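Local structure of Dps family protein (Staphylococcus aureus subsp. aureus, 2D5K) at residues L110-I114 with F129-Q133; Q14-W19 with F103-Q109; S3-V8 with I116-D122; E58-R62 with D122-M128. The protein probably stores and detoxifies iron inside a twelve-subunit ferritin-like shell and, as a Dps family member, compacts the bacterial nucleoid. All coordinates share one frame; numbering follows the deposited sequence.

In the fold
All four contacts lie in the four-helix bundle of one subunit. Interactions 1 and 2 follow each other along helix 92-120, their centres about 9 Å apart, and meet where Met-132 SD packs against Trp-19 NE1 at 3.4 Å. Interactions 3 and 4, with centres about 11 Å apart, share Asp-122, which faces the start of helix 5-32 on one hand and Arg-62 of helix 38-65 on the other. Leu-59 ties interaction 4 to the bundle interior: its CD1 lies 3.4 Å from Gln-15 CB of interaction 2 and 3.5 Å from Met-132 CE of interaction 1. Interactions 2 and 3 use the same two helices, yet their nearest atoms stay about 7 Å apart.

Interaction 1 of 4, residues L110-I114 with F129-Q133; sequences LENAI and FIGMQ
Phe-129 lays one face of its ring against Ala-113, whose CB stands 3.8 Å from the ring centroid and 11° off the normal, a CH-pi contact almost over the ring centre. With CG anti to its carbonyl carbon, the phenyl group reaches across to helix 92-120. Leu-110 CD2 approaches ring atom CD1 of Phe-129 obliquely, at 3.6 Å, while the Ile-114 and Phe-129 side chains slide past each other in opposite directions, CG1 touching CB. One residue on, Ile-130 starts away from the partner helix, but its CD1 turns back toward the Ile-114 side chain, which it crosses at about a right angle. Met-132 then crosses Leu-110 in the same way: its CG lies 3.7 Å from Leu-110 CD1, and its sulfur touches both methyls of that leucine. Gln-133 closes the segment. Leu-110 CD1 rests on its CA and CB, and the chain beyond runs extended to the amide. There NE2 donates to Glu-111 OE1 over 3.3 Å, nearly straight at 167°, on the anti lone pair of the carboxylate and in the amide plane. A water lies within hydrogen-bonding distance of both Glu-111 OE1 (2.9 Å) and Gln-133 OE1 (2.6 Å). Segments 110-114 and 129-133 run antiparallel at 161°, their axes 9.6 Å apart. Helix 5-32 covers the inner side, with Leu-12 against Phe-129 and Trp-19 against Met-132; helix 38-65 adds Tyr-55 and Leu-59, and Asp-123 and Val-124 of a second subunit pack over the Ile-130 and Gln-133 side.

Interaction 2 of 4, residues Q14-W19 with F103-Q109; sequences QQVANW and FTNISKQ
Gln-109 OE1 gathers two N-H groups from the facing helix. Asn-18 ND2 gives the shorter bond, 2.8 Å, lying in the plane of the Gln-109 carbonyl; Gln-15 NE2 comes from above that plane at 3.2 Å, with a bent N-H...O angle of 138°. The chain of Gln-109 runs extended beyond CG, which carries its amide over to helix 5-32. Its NE2 lies against the CG and CD of Gln-14, whose side chain crosses at about a right angle.

The donors are themselves linked. Asn-18 ND2 also donates to Gln-15 OE1, 3.2 Å away, so this one nitrogen serves two acceptors. The bend of Gln-15 at chi2 (-48°) places its amide between the helices, NE2 turned to Gln-109 and OE1 within range of Asn-18 and of Trp-19 NE1, which adds a weak bond. Asn-18 OD1 accepts from Gln-14 NE2 at 2.9 Å and from the backbone N of Ile-82, and Gln-14 NE2 has a second acceptor in the carbonyl of Gln-80.

Toward Trp-19 and Phe-103 the contact turns apolar. Ile-106 CD1 approaches the indole obliquely, 3.8 Å from CZ2 of Trp-19, and Trp-19 directs its edge toward the face of Phe-103 in an offset edge-to-face pair, centroids 5.6 Å apart and planes at 73°. The axes of antiparallel segments 14-19 and 103-109 stand 11.7 Å apart, a gap spanned by these long side chains. The amides thus form a network, completed by the backbone of Gln-80 and Ile-82, that fixes the rotation of the Gln-15 and Asn-18 amides beside the aromatic interior of the bundle.

Interaction 3 of 4, residues S3-V8 with I116-D122; sequences SNQQDV and IAGNAGD
Gln-5 crosses Asp-122 obliquely, its amide plane turned 79° from the carboxylate. Between them NE2 of Gln-5 donates to OD2 of Asp-122 over 2.8 Å in an almost perfectly straight bond (177°), reaching the oxygen on its anti side and 30° out of the carboxylate plane. The bend of Gln-5 at chi2 brings its amide round to face this acid. Asp-122 OD2 also accepts from Ser-125 OG, and OD1 pairs with Arg-62, so the aspartate is held on several sides.

Alongside the bond, Val-8 points toward helix 92-120 and splits its methyls: CG1 lies beside Asp-122 OD2 at 3.4 Å, whereas CG2 packs on Ala-120 CB at 3.6 Å and near Ala-117. Ser-3 packs on Ile-116 and Ala-120. Its CB and OG meet the CG2 and CD1 of Ile-116, with OG to CD1 at 3.5 Å, and its carbonyl O receives a CA-H...O contact from Ala-120 CA at 3.3 Å.

Both segments mark helix ends. Asn-4 and Asp-7 form a capping box that starts helix 5-32: Asp-7 N donates to Asn-4 OD1, and Asn-4 N to Asp-7 OD2. Helix 92-120 stops in a Schellman motif at Gly-121, and Asp-122 then N-caps helix 123-147, a tight turn joining two antiparallel helices at one end of the ferritin-like four-helix bundle.

Interaction 4 of 4, residues E58-R62 with D122-M128; sequences ELAER and DDVSEDM
Helices 58-62 and 123-128 run antiparallel at 172° with axes 10.9 Å apart, Arg-62 lying level with Ser-125 and Leu-59 with Met-128. Arg-62 spans the gap. Its CG stands anti to the backbone N (chi1 170°) and the chain bends at chi2, which lays the guanidinium along the start of the facing helix. Val-124 covers one face of this group, CB sitting 3.4 Å from CZ and over its centre. At the edge, NE donates to Ser-125 OG at 3.2 Å, within the guanidinium plane, and NH2 forms a salt bridge to Asp-122 OD1 at 2.8 Å.

That oxygen also caps Ser-125 N, at 2.9 Å, and the two donors reach it from opposite faces of the carboxylate. Ser-125 OG, the acceptor for Arg-62 NE, itself donates to the other oxygen of Asp-122.

Farther along, Met-128 extends between the side chains of helix 58-62: its sulfur lies 3.6 Å from Arg-62 CB, while its CG touches Glu-58 OE2 and its CB touches Leu-59 CD2. A water joins Glu-58 OE1 (2.6 Å) to Met-128 O (2.7 Å).

Helix 5-32 packs in through Val-8 and Leu-12 on Ser-125, and Gln-15 on Leu-59. Beyond the subunit, Arg-62 NH1 makes a second salt bridge to Asp-137 of a third subunit, whose Thr-134 packs on Val-124 and Met-128, so this helix pair also builds the shell interface.

Interaction 1 of 4, residues L110-I114 with F129-Q133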
loop_
_atom_site.group_PDB
_atom_site.type_symbol
_atom_site.label_atom_id
_atom_site.label_comp_id
_atom_site.label_asym_id
_atom_site.label_seq_id
_atom_site.Cartn_x
_atom_site.Cartn_y
_atom_site.Cartn_z
ATOM N N LEU B 110 -3.628 7.037 37.289
ATOM C CA LEU B 110 -2.566 7.557 36.440
ATOM C C LEU B 110 -2.105 8.949 36.864
ATOM O O LEU B 110 -0.931 9.283 36.726
ATOM C CB LEU B 110 -3.016 7.565 34.974
ATOM C CG LEU B 110 -3.146 6.185 34.322
ATOM C CD1 LEU B 110 -3.800 6.317 32.959
ATOM C CD2 LEU B 110 -1.765 5.545 34.193
ATOM N N GLU B 111 -3.023 9.761 37.384
ATOM C CA GLU B 111 -2.658 11.103 37.826
ATOM C C GLU B 111 -1.604 10.959 38.924
ATOM O O GLU B 111 -0.591 11.660 38.930
ATOM C CB GLU B 111 -3.895 11.844 38.357
ATOM C CG GLU B 111 -3.655 13.292 38.795
ATOM C CD GLU B 111 -3.351 14.249 37.645
ATOM O OE1 GLU B 111 -3.411 13.834 36.464
ATOM O OE2 GLU B 111 -3.054 15.435 37.929
ATOM N N ASN B 112 -1.837 10.024 39.840
ATOM C CA ASN B 112 -0.909 9.772 40.936
ATOM C C ASN B 112 0.386 9.145 40.419
ATOM O O ASN B 112 1.476 9.509 40.854
ATOM C CB ASN B 112 -1.560 8.854 41.974
ATOM C CG ASN B 112 -0.664 8.595 43.169
ATOM O OD1 ASN B 112 -0.188 9.525 43.818
ATOM N ND2 ASN B 112 -0.433 7.323 43.469
ATOM N N ALA B 113 0.262 8.209 39.483
ATOM C CA ALA B 113 1.424 7.536 38.909
ATOM C C ALA B 113 2.353 8.524 38.208
ATOM O O ALA B 113 3.577 8.387 38.262
ATOM C CB ALA B 113 0.969 6.458 37.920
ATOM N N ILE B 114 1.759 9.506 37.536
ATOM C CA ILE B 114 2.516 10.529 36.821
ATOM C C ILE B 114 3.349 11.340 37.812
ATOM O O ILE B 114 4.524 11.632 37.572
ATOM C CB ILE B 114 1.550 11.453 36.044
ATOM C CG1 ILE B 114 0.966 10.683 34.854
ATOM C CG2 ILE B 114 2.266 12.725 35.592
ATOM C CD1 ILE B 114 -0.314 11.288 34.294
ATOM N N PHE B 129 2.778 7.096 31.104
ATOM C CA PHE B 129 1.533 7.228 31.850
ATOM C C PHE B 129 0.697 8.352 31.248
ATOM O O PHE B 129 -0.526 8.249 31.174
ATOM C CB PHE B 129 1.810 7.535 33.324
ATOM C CG PHE B 129 2.363 6.371 34.097
ATOM C CD1 PHE B 129 1.792 5.105 33.983
ATOM C CD2 PHE B 129 3.428 6.548 34.976
ATOM C CE1 PHE B 129 2.273 4.031 34.737
ATOM C CE2 PHE B 129 3.913 5.481 35.732
ATOM C CZ PHE B 129 3.331 4.222 35.611
ATOM N N ILE B 130 1.357 9.430 30.828
ATOM C CA ILE B 130 0.662 10.567 30.227
ATOM C C ILE B 130 -0.024 10.136 28.938
ATOM O O ILE B 130 -1.185 10.466 28.702
ATOM C CB ILE B 130 1.631 11.722 29.886
ATOM C CG1 ILE B 130 2.343 12.214 31.148
ATOM C CG2 ILE B 130 0.864 12.862 29.218
ATOM C CD1 ILE B 130 1.436 12.772 32.179
ATOM N N GLY B 131 0.707 9.410 28.099
ATOM C CA GLY B 131 0.142 8.940 26.847
ATOM C C GLY B 131 -1.086 8.083 27.099
ATOM O O GLY B 131 -2.095 8.204 26.405
ATOM N N MET B 132 -0.999 7.208 28.094
ATOM C CA MET B 132 -2.120 6.337 28.436
ATOM C C MET B 132 -3.308 7.147 28.956
ATOM O O MET B 132 -4.449 6.923 28.553
ATOM C CB MET B 132 -1.698 5.319 29.499
ATOM C CG MET B 132 -2.835 4.415 29.968
ATOM S SD MET B 132 -2.342 3.259 31.263
ATOM C CE MET B 132 -1.534 1.999 30.290
ATOM N N GLN B 133 -3.041 8.093 29.850
ATOM C CA GLN B 133 -4.115 8.913 30.401
ATOM C C GLN B 133 -4.812 9.703 29.294
ATOM O O GLN B 133 -6.023 9.920 29.344
ATOM C CB GLN B 133 -3.562 9.868 31.463
ATOM C CG GLN B 133 -4.643 10.623 32.238
ATOM C CD GLN B 133 -4.058 11.550 33.281
ATOM O OE1 GLN B 133 -3.104 12.275 33.007
ATOM N NE2 GLN B 133 -4.634 11.540 34.486
HETATM O O HOH W 1 -3.022 14.756 33.769
#

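Interaction 2 of 4, residues Q14-W19 with F103-Q109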
loop_
_atom_site.group_PDB
_atom_site.type_symbol
_atom_site.label_atom_id
_atom_site.label_comp_id
_atom_site.label_asym_id
_atom_site.label_seq_id
_atom_site.Cartn_x
_atom_site.Cartn_y
_atom_site.Cartn_z
ATOM N N GLN B 14 0.904 -1.981 38.258
ATOM C CA GLN B 14 -0.504 -1.781 38.578
ATOM C C GLN B 14 -1.279 -1.654 37.269
ATOM O O GLN B 14 -2.372 -2.202 37.135
ATOM C CB GLN B 14 -0.693 -0.520 39.422
ATOM C CG GLN B 14 -2.150 -0.116 39.644
ATOM C CD GLN B 14 -2.921 -1.107 40.506
ATOM O OE1 GLN B 14 -2.586 -1.328 41.671
ATOM N NE2 GLN B 14 -3.960 -1.706 39.934
ATOM N N GLN B 15 -0.708 -0.938 36.301
ATOM C CA GLN B 15 -1.369 -0.771 35.012
ATOM C C GLN B 15 -1.267 -2.033 34.157
ATOM O O GLN B 15 -2.193 -2.353 33.418
ATOM C CB GLN B 15 -0.790 0.426 34.250
ATOM C CG GLN B 15 -1.031 1.773 34.927
ATOM C CD GLN B 15 -2.477 1.962 35.352
ATOM O OE1 GLN B 15 -3.403 1.670 34.594
ATOM N NE2 GLN B 15 -2.677 2.458 36.568
ATOM N N VAL B 16 -0.151 -2.753 34.244
ATOM C CA VAL B 16 -0.027 -3.984 33.464
ATOM C C VAL B 16 -1.152 -4.908 33.920
ATOM O O VAL B 16 -1.809 -5.563 33.103
ATOM C CB VAL B 16 1.333 -4.692 33.692
ATOM C CG1 VAL B 16 1.352 -6.030 32.954
ATOM C CG2 VAL B 16 2.468 -3.817 33.189
ATOM N N ALA B 17 -1.380 -4.936 35.231
ATOM C CA ALA B 17 -2.432 -5.757 35.821
ATOM C C ALA B 17 -3.813 -5.281 35.372
ATOM O O ALA B 17 -4.624 -6.081 34.904
ATOM C CB ALA B 17 -2.334 -5.717 37.340
ATOM N N ASN B 18 -4.077 -3.982 35.514
ATOM C CA ASN B 18 -5.364 -3.411 35.108
ATOM C C ASN B 18 -5.722 -3.741 33.666
ATOM O O ASN B 18 -6.826 -4.192 33.375
ATOM C CB ASN B 18 -5.364 -1.881 35.209
ATOM C CG ASN B 18 -5.315 -1.372 36.631
ATOM O OD1 ASN B 18 -5.689 -2.068 37.576
ATOM N ND2 ASN B 18 -4.874 -0.125 36.789
ATOM N N TRP B 19 -4.782 -3.500 32.760
ATOM C CA TRP B 19 -5.047 -3.718 31.352
ATOM C C TRP B 19 -5.051 -5.169 30.905
ATOM O O TRP B 19 -5.648 -5.501 29.883
ATOM C CB TRP B 19 -4.096 -2.857 30.519
ATOM C CG TRP B 19 -4.409 -1.396 30.728
ATOM C CD1 TRP B 19 -3.821 -0.543 31.623
ATOM C CD2 TRP B 19 -5.469 -0.656 30.109
ATOM N NE1 TRP B 19 -4.455 0.681 31.602
ATOM C CE2 TRP B 19 -5.469 0.637 30.682
ATOM C CE3 TRP B 19 -6.422 -0.962 29.129
ATOM C CZ2 TRP B 19 -6.385 1.624 30.304
ATOM C CZ3 TRP B 19 -7.336 0.021 28.753
ATOM C CH2 TRP B 19 -7.307 1.299 29.343
ATOM N N PHE B 103 -12.444 3.428 33.431
ATOM C CA PHE B 103 -11.572 4.456 32.877
ATOM C C PHE B 103 -11.429 5.650 33.808
ATOM O O PHE B 103 -10.364 6.263 33.876
ATOM C CB PHE B 103 -12.071 4.869 31.492
ATOM C CG PHE B 103 -11.669 3.904 30.402
ATOM C CD1 PHE B 103 -11.807 2.530 30.582
ATOM C CD2 PHE B 103 -11.139 4.367 29.202
ATOM C CE1 PHE B 103 -11.423 1.631 29.587
ATOM C CE2 PHE B 103 -10.752 3.477 28.200
ATOM C CZ PHE B 103 -10.893 2.107 28.394
ATOM N N THR B 104 -12.491 5.972 34.538
ATOM C CA THR B 104 -12.427 7.070 35.495
ATOM C C THR B 104 -11.450 6.666 36.602
ATOM O O THR B 104 -10.604 7.463 37.026
ATOM C CB THR B 104 -13.815 7.354 36.120
ATOM O OG1 THR B 104 -14.660 7.968 35.140
ATOM C CG2 THR B 104 -13.686 8.281 37.333
ATOM N N ASN B 105 -11.563 5.422 37.066
ATOM C CA ASN B 105 -10.685 4.926 38.121
ATOM C C ASN B 105 -9.228 4.878 37.680
ATOM O O ASN B 105 -8.328 5.258 38.430
ATOM C CB ASN B 105 -11.112 3.527 38.576
ATOM C CG ASN B 105 -12.478 3.518 39.235
ATOM O OD1 ASN B 105 -12.966 4.554 39.699
ATOM N ND2 ASN B 105 -13.096 2.344 39.295
ATOM N N ILE B 106 -8.999 4.397 36.463
ATOM C CA ILE B 106 -7.649 4.304 35.929
ATOM C C ILE B 106 -7.039 5.692 35.742
ATOM O O ILE B 106 -5.876 5.916 36.079
ATOM C CB ILE B 106 -7.654 3.547 34.584
ATOM C CG1 ILE B 106 -7.993 2.074 34.839
ATOM C CG2 ILE B 106 -6.295 3.693 33.882
ATOM C CD1 ILE B 106 -8.360 1.291 33.588
ATOM N N SER B 107 -7.818 6.630 35.212
ATOM C CA SER B 107 -7.297 7.973 34.998
ATOM C C SER B 107 -6.846 8.589 36.320
ATOM O O SER B 107 -5.833 9.284 36.373
ATOM C CB SER B 107 -8.348 8.867 34.338
ATOM O OG SER B 107 -7.804 10.150 34.066
ATOM N N LYS B 108 -7.597 8.330 37.387
ATOM C CA LYS B 108 -7.242 8.857 38.700
ATOM C C LYS B 108 -5.938 8.216 39.182
ATOM O O LYS B 108 -5.074 8.893 39.747
ATOM C CB LYS B 108 -8.367 8.585 39.706
ATOM C CG LYS B 108 -8.082 9.122 41.099
ATOM C CD LYS B 108 -9.282 8.942 42.024
ATOM C CE LYS B 108 -8.976 9.457 43.427
ATOM N NZ LYS B 108 -10.128 9.257 44.354
ATOM N N GLN B 109 -5.796 6.912 38.960
ATOM C CA GLN B 109 -4.573 6.211 39.354
ATOM C C GLN B 109 -3.399 6.768 38.571
ATOM O O GLN B 109 -2.301 6.941 39.104
ATOM C CB GLN B 109 -4.652 4.714 39.049
ATOM C CG GLN B 109 -5.464 3.870 39.993
ATOM C CD GLN B 109 -5.136 2.397 39.823
ATOM O OE1 GLN B 109 -4.990 1.911 38.698
ATOM N NE2 GLN B 109 -5.017 1.680 40.937
#

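Interaction 3 of 4, residues S3-V8 with I116-D122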
loop_
_atom_site.group_PDB
_atom_site.type_symbol
_atom_site.label_atom_id
_atom_site.label_comp_id
_atom_site.label_asym_id
_atom_site.label_seq_id
_atom_site.Cartn_x
_atom_site.Cartn_y
_atom_site.Cartn_z
ATOM N N SER B 3 9.876 9.672 45.939
ATOM C CA SER B 3 9.649 8.393 45.277
ATOM C C SER B 3 10.926 7.896 44.606
ATOM O O SER B 3 11.772 8.690 44.193
ATOM C CB SER B 3 8.547 8.539 44.224
ATOM O OG SER B 3 7.354 9.051 44.796
ATOM N N ASN B 4 11.067 6.578 44.505
ATOM C CA ASN B 4 12.236 5.988 43.863
ATOM C C ASN B 4 11.789 5.109 42.702
ATOM O O ASN B 4 10.592 4.965 42.452
ATOM C CB ASN B 4 13.049 5.156 44.859
ATOM C CG ASN B 4 12.216 4.106 45.557
ATOM O OD1 ASN B 4 11.446 3.384 44.925
ATOM N ND2 ASN B 4 12.372 4.008 46.873
ATOM N N GLN B 5 12.753 4.523 42.000
ATOM C CA GLN B 5 12.455 3.678 40.849
ATOM C C GLN B 5 11.498 2.546 41.197
ATOM O O GLN B 5 10.588 2.232 40.427
ATOM C CB GLN B 5 13.746 3.093 40.272
ATOM C CG GLN B 5 13.536 2.361 38.960
ATOM C CD GLN B 5 13.094 3.292 37.850
ATOM O OE1 GLN B 5 13.910 3.994 37.253
ATOM N NE2 GLN B 5 11.794 3.318 37.579
ATOM N N GLN B 6 11.709 1.935 42.358
ATOM C CA GLN B 6 10.869 0.835 42.815
ATOM C C GLN B 6 9.407 1.262 42.904
ATOM O O GLN B 6 8.506 0.494 42.559
ATOM C CB GLN B 6 11.351 0.341 44.184
ATOM C CG GLN B 6 12.752 -0.272 44.177
ATOM C CD GLN B 6 13.834 0.701 43.726
ATOM O OE1 GLN B 6 14.042 1.750 44.340
ATOM N NE2 GLN B 6 14.526 0.355 42.646
ATOM N N ASP B 7 9.174 2.483 43.376
ATOM C CA ASP B 7 7.817 3.004 43.496
ATOM C C ASP B 7 7.184 3.112 42.115
ATOM O O ASP B 7 5.989 2.865 41.950
ATOM C CB ASP B 7 7.814 4.390 44.152
ATOM C CG ASP B 7 8.271 4.358 45.598
ATOM O OD1 ASP B 7 7.882 3.422 46.323
ATOM O OD2 ASP B 7 9.008 5.280 46.009
ATOM N N VAL B 8 7.988 3.494 41.127
ATOM C CA VAL B 8 7.489 3.635 39.763
ATOM C C VAL B 8 7.152 2.266 39.175
ATOM O O VAL B 8 6.138 2.110 38.497
ATOM C CB VAL B 8 8.520 4.346 38.862
ATOM C CG1 VAL B 8 7.945 4.551 37.467
ATOM C CG2 VAL B 8 8.893 5.694 39.473
ATOM N N ILE B 116 4.317 10.385 40.835
ATOM C CA ILE B 116 5.333 9.500 41.400
ATOM C C ILE B 116 6.527 9.359 40.461
ATOM O O ILE B 116 7.677 9.470 40.883
ATOM C CB ILE B 116 4.752 8.087 41.678
ATOM C CG1 ILE B 116 3.625 8.181 42.711
ATOM C CG2 ILE B 116 5.854 7.141 42.152
ATOM C CD1 ILE B 116 3.997 8.945 43.955
ATOM N N ALA B 117 6.248 9.109 39.187
ATOM C CA ALA B 117 7.306 8.948 38.196
ATOM C C ALA B 117 8.164 10.205 38.098
ATOM O O ALA B 117 9.396 10.131 38.102
ATOM C CB ALA B 117 6.699 8.618 36.840
ATOM N N GLY B 118 7.509 11.358 38.007
ATOM C CA GLY B 118 8.231 12.613 37.910
ATOM C C GLY B 118 9.097 12.868 39.128
ATOM O O GLY B 118 10.250 13.274 39.003
ATOM N N ASN B 119 8.546 12.629 40.314
ATOM C CA ASN B 119 9.293 12.838 41.549
ATOM C C ASN B 119 10.498 11.910 41.658
ATOM O O ASN B 119 11.515 12.266 42.256
ATOM C CB ASN B 119 8.373 12.641 42.758
ATOM C CG ASN B 119 7.347 13.754 42.899
ATOM O OD1 ASN B 119 6.449 13.685 43.740
ATOM N ND2 ASN B 119 7.481 14.792 42.078
ATOM N N ALA B 120 10.379 10.722 41.073
ATOM C CA ALA B 120 11.449 9.734 41.102
ATOM C C ALA B 120 12.474 9.993 40.004
ATOM O O ALA B 120 13.533 9.366 39.966
ATOM C CB ALA B 120 10.862 8.337 40.949
ATOM N N GLY B 121 12.154 10.923 39.113
ATOM C CA GLY B 121 13.062 11.240 38.028
ATOM C C GLY B 121 12.938 10.275 36.862
ATOM O O GLY B 121 13.800 10.248 35.984
ATOM N N ASP B 122 11.880 9.467 36.856
ATOM C CA ASP B 122 11.664 8.523 35.763
ATOM C C ASP B 122 10.734 9.226 34.792
ATOM O O ASP B 122 9.521 9.016 34.797
ATOM C CB ASP B 122 11.011 7.234 36.262
ATOM C CG ASP B 122 10.940 6.170 35.183
ATOM O OD1 ASP B 122 11.071 6.523 33.989
ATOM O OD2 ASP B 122 10.743 4.985 35.522
#

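Interaction 4 of 4, residues E58-R62 with D122-M128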
loop_
_atom_site.group_PDB
_atom_site.type_symbol
_atom_site.label_atom_id
_atom_site.label_comp_id
_atom_site.label_asym_id
_atom_site.label_seq_id
_atom_site.Cartn_x
_atom_site.Cartn_y
_atom_site.Cartn_z
ATOM N N GLU B 58 3.949 -2.230 26.222
ATOM C CA GLU B 58 4.753 -1.025 26.398
ATOM C C GLU B 58 5.217 -0.854 27.838
ATOM O O GLU B 58 6.405 -0.668 28.101
ATOM C CB GLU B 58 3.966 0.224 25.985
ATOM C CG GLU B 58 4.729 1.527 26.262
ATOM C CD GLU B 58 3.873 2.770 26.105
ATOM O OE1 GLU B 58 2.756 2.796 26.662
ATOM O OE2 GLU B 58 4.327 3.727 25.439
ATOM N N LEU B 59 4.276 -0.912 28.775
ATOM C CA LEU B 59 4.619 -0.739 30.177
ATOM C C LEU B 59 5.460 -1.890 30.716
ATOM O O LEU B 59 6.363 -1.679 31.526
ATOM C CB LEU B 59 3.347 -0.557 31.018
ATOM C CG LEU B 59 2.454 0.627 30.621
ATOM C CD1 LEU B 59 1.488 0.927 31.752
ATOM C CD2 LEU B 59 3.295 1.863 30.331
ATOM N N ALA B 60 5.181 -3.107 30.264
ATOM C CA ALA B 60 5.952 -4.257 30.721
ATOM C C ALA B 60 7.411 -4.145 30.274
ATOM O O ALA B 60 8.322 -4.450 31.041
ATOM C CB ALA B 60 5.346 -5.549 30.184
ATOM N N GLU B 61 7.636 -3.708 29.038
ATOM C CA GLU B 61 9.003 -3.587 28.542
ATOM C C GLU B 61 9.728 -2.377 29.118
ATOM O O GLU B 61 10.952 -2.290 29.042
ATOM C CB GLU B 61 9.024 -3.555 27.014
ATOM C CG GLU B 61 8.361 -4.785 26.398
ATOM C CD GLU B 61 8.836 -5.084 24.993
ATOM O OE1 GLU B 61 9.130 -4.134 24.239
ATOM O OE2 GLU B 61 8.899 -6.280 24.638
ATOM N N ARG B 62 8.978 -1.439 29.691
ATOM C CA ARG B 62 9.607 -0.282 30.318
ATOM C C ARG B 62 10.125 -0.780 31.659
ATOM O O ARG B 62 11.229 -0.434 32.081
ATOM C CB ARG B 62 8.603 0.855 30.535
ATOM C CG ARG B 62 9.151 1.998 31.402
ATOM C CD ARG B 62 10.466 2.555 30.837
ATOM N NE ARG B 62 11.083 3.530 31.740
ATOM C CZ ARG B 62 12.320 3.996 31.600
ATOM N NH1 ARG B 62 13.079 3.579 30.592
ATOM N NH2 ARG B 62 12.807 4.871 32.475
ATOM N N ASP B 122 11.880 9.467 36.856
ATOM C CA ASP B 122 11.664 8.523 35.763
ATOM C C ASP B 122 10.734 9.226 34.792
ATOM O O ASP B 122 9.521 9.016 34.797
ATOM C CB ASP B 122 11.011 7.234 36.262
ATOM C CG ASP B 122 10.940 6.170 35.183
ATOM O OD1 ASP B 122 11.071 6.523 33.989
ATOM O OD2 ASP B 122 10.743 4.985 35.522
ATOM N N ASP B 123 11.318 10.068 33.953
ATOM C CA ASP B 123 10.546 10.845 33.002
ATOM C C ASP B 123 10.018 10.029 31.831
ATOM O O ASP B 123 9.062 10.436 31.171
ATOM C CB ASP B 123 11.400 12.019 32.532
ATOM C CG ASP B 123 11.963 12.808 33.705
ATOM O OD1 ASP B 123 11.158 13.288 34.526
ATOM O OD2 ASP B 123 13.201 12.932 33.817
ATOM N N VAL B 124 10.633 8.878 31.580
ATOM C CA VAL B 124 10.178 8.010 30.499
ATOM C C VAL B 124 8.863 7.354 30.923
ATOM O O VAL B 124 7.883 7.371 30.179
ATOM C CB VAL B 124 11.218 6.915 30.178
ATOM C CG1 VAL B 124 10.603 5.853 29.265
ATOM C CG2 VAL B 124 12.430 7.544 29.497
ATOM N N SER B 125 8.841 6.780 32.120
ATOM C CA SER B 125 7.622 6.139 32.611
ATOM C C SER B 125 6.536 7.190 32.767
ATOM O O SER B 125 5.362 6.934 32.497
ATOM C CB SER B 125 7.875 5.446 33.952
ATOM O OG SER B 125 8.762 4.349 33.789
ATOM N N GLU B 126 6.933 8.382 33.199
ATOM C CA GLU B 126 5.979 9.466 33.374
ATOM C C GLU B 126 5.298 9.748 32.040
ATOM O O GLU B 126 4.076 9.872 31.968
ATOM C CB GLU B 126 6.690 10.729 33.871
ATOM C CG GLU B 126 5.758 11.919 34.054
ATOM C CD GLU B 126 6.485 13.174 34.497
ATOM O OE1 GLU B 126 7.734 13.168 34.520
ATOM O OE2 GLU B 126 5.807 14.170 34.814
ATOM N N ASP B 127 6.100 9.832 30.982
ATOM C CA ASP B 127 5.588 10.103 29.643
ATOM C C ASP B 127 4.638 9.003 29.176
ATOM O O ASP B 127 3.629 9.280 28.523
ATOM C CB ASP B 127 6.756 10.243 28.659
ATOM C CG ASP B 127 6.305 10.631 27.267
ATOM O OD1 ASP B 127 5.624 11.669 27.128
ATOM O OD2 ASP B 127 6.638 9.900 26.310
ATOM N N MET B 128 4.959 7.757 29.507
ATOM C CA MET B 128 4.107 6.637 29.123
ATOM C C MET B 128 2.762 6.717 29.830
ATOM O O MET B 128 1.722 6.439 29.230
ATOM C CB MET B 128 4.795 5.312 29.440
ATOM C CG MET B 128 5.950 5.022 28.500
ATOM S SD MET B 128 6.712 3.435 28.831
ATOM C CE MET B 128 8.064 3.453 27.621
HETATM O O HOH W 2 1.631 5.138 26.860
#